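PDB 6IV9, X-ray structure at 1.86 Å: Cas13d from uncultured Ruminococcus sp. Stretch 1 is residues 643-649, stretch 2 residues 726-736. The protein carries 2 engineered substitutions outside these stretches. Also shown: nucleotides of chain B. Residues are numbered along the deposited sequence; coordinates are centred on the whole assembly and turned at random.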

# COMPACT_ATOMS: atom_id res chain seq x y z
N LYS A 643 -22.49 -2.18 -12.73
CA LYS A 643 -21.49 -2.61 -13.73
C LYS A 643 -20.76 -3.87 -13.25
O LYS A 643 -20.56 -4.75 -14.04
CB LYS A 643 -20.58 -1.45 -14.13
CG LYS A 643 -21.29 -0.40 -14.97
CD LYS A 643 -20.41 0.73 -15.36
CE LYS A 643 -21.20 1.96 -15.74
NZ LYS A 643 -22.15 1.65 -16.83
N ILE A 644 -20.42 -3.93 -11.98
CA ILE A 644 -19.71 -5.12 -11.43
C ILE A 644 -20.60 -6.35 -11.58
O ILE A 644 -20.13 -7.38 -11.99
CB ILE A 644 -19.32 -4.87 -9.97
CG1 ILE A 644 -18.13 -3.93 -9.89
CG2 ILE A 644 -19.04 -6.19 -9.26
CD1 ILE A 644 -16.98 -4.37 -10.73
N ARG A 645 -21.89 -6.20 -11.29
CA ARG A 645 -22.81 -7.34 -11.41
C ARG A 645 -22.85 -7.80 -12.86
O ARG A 645 -22.94 -8.97 -13.05
CB ARG A 645 -24.21 -7.00 -10.90
CG ARG A 645 -25.21 -8.14 -11.07
CD ARG A 645 -24.82 -9.39 -10.32
NE ARG A 645 -25.67 -10.53 -10.58
CZ ARG A 645 -25.45 -11.43 -11.52
NH1 ARG A 645 -24.40 -11.33 -12.30
NH2 ARG A 645 -26.27 -12.44 -11.67
N GLU A 646 -22.83 -6.89 -13.83
CA GLU A 646 -22.83 -7.27 -15.27
C GLU A 646 -21.52 -7.98 -15.64
O GLU A 646 -21.56 -8.95 -16.37
CB GLU A 646 -23.07 -6.06 -16.16
CG GLU A 646 -24.46 -5.51 -15.99
CD GLU A 646 -25.58 -6.51 -16.22
OE1 GLU A 646 -25.66 -7.06 -17.33
OE2 GLU A 646 -26.36 -6.73 -15.29
N VAL A 647 -20.40 -7.50 -15.11
CA VAL A 647 -19.08 -8.12 -15.40
C VAL A 647 -19.07 -9.55 -14.86
O VAL A 647 -18.49 -10.38 -15.48
CB VAL A 647 -17.90 -7.31 -14.85
CG1 VAL A 647 -16.62 -8.10 -14.97
CG2 VAL A 647 -17.79 -5.99 -15.55
N ALA A 648 -19.80 -9.80 -13.77
CA ALA A 648 -19.88 -11.12 -13.11
C ALA A 648 -20.56 -12.15 -14.02
O ALA A 648 -20.48 -13.31 -13.72
CB ALA A 648 -20.59 -11.04 -11.80
N LYS A 649 -21.23 -11.70 -15.06
CA LYS A 649 -21.95 -12.62 -15.98
C LYS A 649 -20.97 -13.22 -16.98
O LYS A 649 -21.33 -14.15 -17.67
CB LYS A 649 -23.08 -11.89 -16.69
CG LYS A 649 -24.26 -11.59 -15.78
CD LYS A 649 -25.25 -10.69 -16.42
CE LYS A 649 -26.28 -10.22 -15.42
NZ LYS A 649 -27.31 -9.39 -16.06
N LEU A 726 -18.01 -15.51 -1.48
CA LEU A 726 -17.22 -15.88 -2.68
C LEU A 726 -17.47 -14.88 -3.79
O LEU A 726 -16.53 -14.51 -4.44
CB LEU A 726 -17.62 -17.28 -3.14
CG LEU A 726 -17.05 -17.68 -4.49
CD1 LEU A 726 -15.54 -17.67 -4.46
CD2 LEU A 726 -17.56 -19.03 -4.91
N TYR A 727 -18.72 -14.48 -3.99
CA TYR A 727 -19.04 -13.53 -5.08
C TYR A 727 -18.29 -12.22 -4.86
O TYR A 727 -17.64 -11.75 -5.75
CB TYR A 727 -20.54 -13.26 -5.10
CG TYR A 727 -20.96 -12.13 -6.00
CD1 TYR A 727 -20.71 -12.18 -7.35
CD2 TYR A 727 -21.55 -10.99 -5.51
CE1 TYR A 727 -21.07 -11.14 -8.19
CE2 TYR A 727 -21.91 -9.94 -6.33
CZ TYR A 727 -21.68 -10.02 -7.68
OH TYR A 727 -22.00 -9.00 -8.51
N LEU A 728 -18.35 -11.68 -3.65
CA LEU A 728 -17.65 -10.41 -3.37
C LEU A 728 -16.14 -10.59 -3.53
O LEU A 728 -15.51 -9.70 -4.04
CB LEU A 728 -18.01 -9.95 -1.96
CG LEU A 728 -19.44 -9.47 -1.80
CD1 LEU A 728 -19.73 -9.10 -0.36
CD2 LEU A 728 -19.73 -8.31 -2.72
N THR A 729 -15.60 -11.70 -3.04
CA THR A 729 -14.15 -11.95 -3.13
C THR A 729 -13.72 -12.02 -4.59
O THR A 729 -12.76 -11.39 -4.94
CB THR A 729 -13.76 -13.25 -2.42
OG1 THR A 729 -14.12 -13.13 -1.05
CG2 THR A 729 -12.29 -13.55 -2.54
N VAL A 730 -14.46 -12.73 -5.42
CA VAL A 730 -14.02 -12.87 -6.83
C VAL A 730 -14.03 -11.51 -7.55
O VAL A 730 -13.09 -11.21 -8.23
CB VAL A 730 -14.89 -13.91 -7.56
CG1 VAL A 730 -14.72 -13.85 -9.05
CG2 VAL A 730 -14.63 -15.31 -7.03
N MET A 731 -15.09 -10.75 -7.41
CA MET A 731 -15.16 -9.42 -8.07
C MET A 731 -14.10 -8.48 -7.48
O MET A 731 -13.50 -7.75 -8.20
CB MET A 731 -16.58 -8.84 -7.99
CG MET A 731 -17.61 -9.75 -8.61
SD MET A 731 -17.14 -10.54 -10.17
CE MET A 731 -16.99 -9.14 -11.25
N TYR A 732 -13.89 -8.55 -6.17
CA TYR A 732 -12.89 -7.69 -5.50
C TYR A 732 -11.49 -8.01 -6.05
O TYR A 732 -10.79 -7.11 -6.40
CB TYR A 732 -12.94 -7.93 -4.00
CG TYR A 732 -11.68 -7.62 -3.24
CD1 TYR A 732 -11.32 -6.33 -2.94
CD2 TYR A 732 -10.86 -8.64 -2.81
CE1 TYR A 732 -10.16 -6.06 -2.25
CE2 TYR A 732 -9.69 -8.39 -2.13
CZ TYR A 732 -9.34 -7.09 -1.84
OH TYR A 732 -8.22 -6.83 -1.14
N LEU A 733 -11.18 -9.29 -6.21
CA LEU A 733 -9.84 -9.70 -6.71
C LEU A 733 -9.63 -9.10 -8.10
O LEU A 733 -8.56 -8.60 -8.37
CB LEU A 733 -9.85 -11.22 -6.78
CG LEU A 733 -8.96 -12.00 -5.82
CD1 LEU A 733 -8.45 -11.21 -4.65
CD2 LEU A 733 -9.60 -13.31 -5.40
N LEU A 734 -10.65 -9.13 -8.93
CA LEU A 734 -10.51 -8.56 -10.29
C LEU A 734 -10.27 -7.05 -10.25
O LEU A 734 -9.31 -6.61 -10.84
CB LEU A 734 -11.79 -8.86 -11.06
CG LEU A 734 -11.93 -8.15 -12.39
CD1 LEU A 734 -10.89 -8.63 -13.37
CD2 LEU A 734 -13.32 -8.32 -12.96
N VAL A 735 -11.11 -6.31 -9.54
CA VAL A 735 -10.96 -4.83 -9.49
C VAL A 735 -9.65 -4.45 -8.79
O VAL A 735 -8.92 -3.65 -9.33
CB VAL A 735 -12.19 -4.17 -8.83
CG1 VAL A 735 -12.03 -2.68 -8.67
CG2 VAL A 735 -13.46 -4.49 -9.58
N LYS A 736 -9.34 -5.09 -7.67
CA LYS A 736 -8.11 -4.75 -6.92
C LYS A 736 -6.90 -5.00 -7.81
O LYS A 736 -6.05 -4.16 -7.84
CB LYS A 736 -8.00 -5.62 -5.67
CG LYS A 736 -6.71 -5.43 -4.88
CD LYS A 736 -6.40 -6.57 -3.99
CE LYS A 736 -5.87 -7.77 -4.74
NZ LYS A 736 -5.32 -8.78 -3.83
P U B 38 -6.70 -11.06 -0.65
OP1 U B 38 -6.70 -10.08 -1.68
OP2 U B 38 -7.01 -10.74 0.72
O5' U B 38 -7.72 -12.16 -1.15
C5' U B 38 -8.08 -13.18 -0.30
C4' U B 38 -8.74 -14.29 -1.09
O4' U B 38 -7.82 -14.73 -2.13
C3' U B 38 -8.97 -15.52 -0.24
O3' U B 38 -10.26 -15.38 0.36
C2' U B 38 -8.91 -16.66 -1.26
O2' U B 38 -10.10 -16.79 -2.00
C1' U B 38 -7.85 -16.14 -2.22
N1 U B 38 -6.51 -16.67 -1.97
C2 U B 38 -5.69 -16.83 -3.07
O2 U B 38 -6.04 -16.55 -4.20
N3 U B 38 -4.42 -17.29 -2.78
C4 U B 38 -3.90 -17.59 -1.52
O4 U B 38 -2.73 -18.00 -1.40
C5 U B 38 -4.81 -17.35 -0.43
C6 U B 38 -6.06 -16.91 -0.69
P G B 36 -2.21 -8.34 -1.83
OP1 G B 36 -3.45 -7.67 -2.35
OP2 G B 36 -2.30 -9.15 -0.57
O5' G B 36 -1.54 -9.35 -2.82
C5' G B 36 -1.33 -8.96 -4.19
C4' G B 36 -0.50 -10.00 -4.90
O4' G B 36 0.78 -10.12 -4.27
C3' G B 36 -1.09 -11.41 -4.89
O3' G B 36 -1.95 -11.67 -5.99
C2' G B 36 0.14 -12.29 -4.95
O2' G B 36 0.63 -12.39 -6.28
C1' G B 36 1.18 -11.46 -4.22
N9 G B 36 1.30 -11.85 -2.84
C8 G B 36 0.45 -11.58 -1.80
N7 G B 36 0.83 -12.12 -0.68
C5 G B 36 1.97 -12.83 -1.01
C6 G B 36 2.82 -13.62 -0.21
O6 G B 36 2.73 -13.86 1.00
N1 G B 36 3.88 -14.13 -0.94
C2 G B 36 4.08 -13.92 -2.28
N2 G B 36 5.16 -14.49 -2.80
N3 G B 36 3.30 -13.18 -3.04
C4 G B 36 2.27 -12.68 -2.35
P A B 37 -3.51 -11.83 -5.83
OP1 A B 37 -4.03 -12.50 -7.00
OP2 A B 37 -4.15 -10.50 -5.51
O5' A B 37 -3.69 -12.79 -4.57
C5' A B 37 -5.03 -13.00 -4.06
C4' A B 37 -5.06 -13.16 -2.56
O4' A B 37 -4.26 -14.31 -2.21
C3' A B 37 -4.52 -11.96 -1.78
O3' A B 37 -5.30 -11.80 -0.60
C2' A B 37 -3.10 -12.39 -1.42
O2' A B 37 -2.59 -11.82 -0.23
C1' A B 37 -3.24 -13.91 -1.29
N9 A B 37 -2.03 -14.59 -1.70
C8 A B 37 -1.59 -14.81 -2.98
N7 A B 37 -0.47 -15.49 -3.04
C5 A B 37 -0.12 -15.68 -1.71
C6 A B 37 0.97 -16.31 -1.10
N6 A B 37 1.97 -16.86 -1.79
N1 A B 37 1.01 -16.33 0.25
C2 A B 37 0.00 -15.80 0.93
N3 A B 37 -1.07 -15.16 0.47
C4 A B 37 -1.09 -15.17 -0.88

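Two helical segments cross almost at right angles, at 99°, with their axes 10.8 Å apart at closest approach. No hydrogen bond or salt bridge links them. Apolar packing holds them together and buries 325 Å², summed over both sides.

Lys 643 makes no contact with stretch 2. Ile 644 begins the interface, and its CA lies 7.1 Å from the CA of Met 731. Its CA-to-CB bond points sideways, and its branched side chain spreads along the partner helix. Ile 644 CG2 packs on Met 731 CB at 3.8 Å, and Ile 644 CD1 reaches Val 735 CG2 at 3.7 Å. With chi1 and chi2 both m, this residue covers two successive turns of stretch 2.

Arg 645 points away overall, yet its aliphatic part still touches: Arg 645 CD lies 3.4 Å from Tyr 727 OH. The contact is not a hydrogen bond; the tyrosine hydroxyl and Arg 645 NE and NH2 are satisfied elsewhere in the structure.

Glu 646 points away and takes no part. It forms a salt bridge within its own stretch, with Lys 649 NZ 2.9 Å from Glu 646 OE2. Both residues are partly exposed, which suits their charge.

Val 647 points toward stretch 2. Its CG1 is 3.9 Å from Met 731 CE and also 3.9 Å from Leu 734 CD2, so one methyl meets two neighbours. Met 731, m at all three chi angles, brings its CE to 3.7 Å from Ile 644 O as well.

Ala 648 closes the contact. Its single methyl lies against two larger side chains. Ala 648 CB meets the edge of the Tyr 727 ring at CE1, 3.6 Å away, and lies 3.8 Å from Met 731 SD. Along stretch 2, Tyr 727, Met 731, Leu 734 and Val 735 recur at helical spacing and all point toward stretch 1.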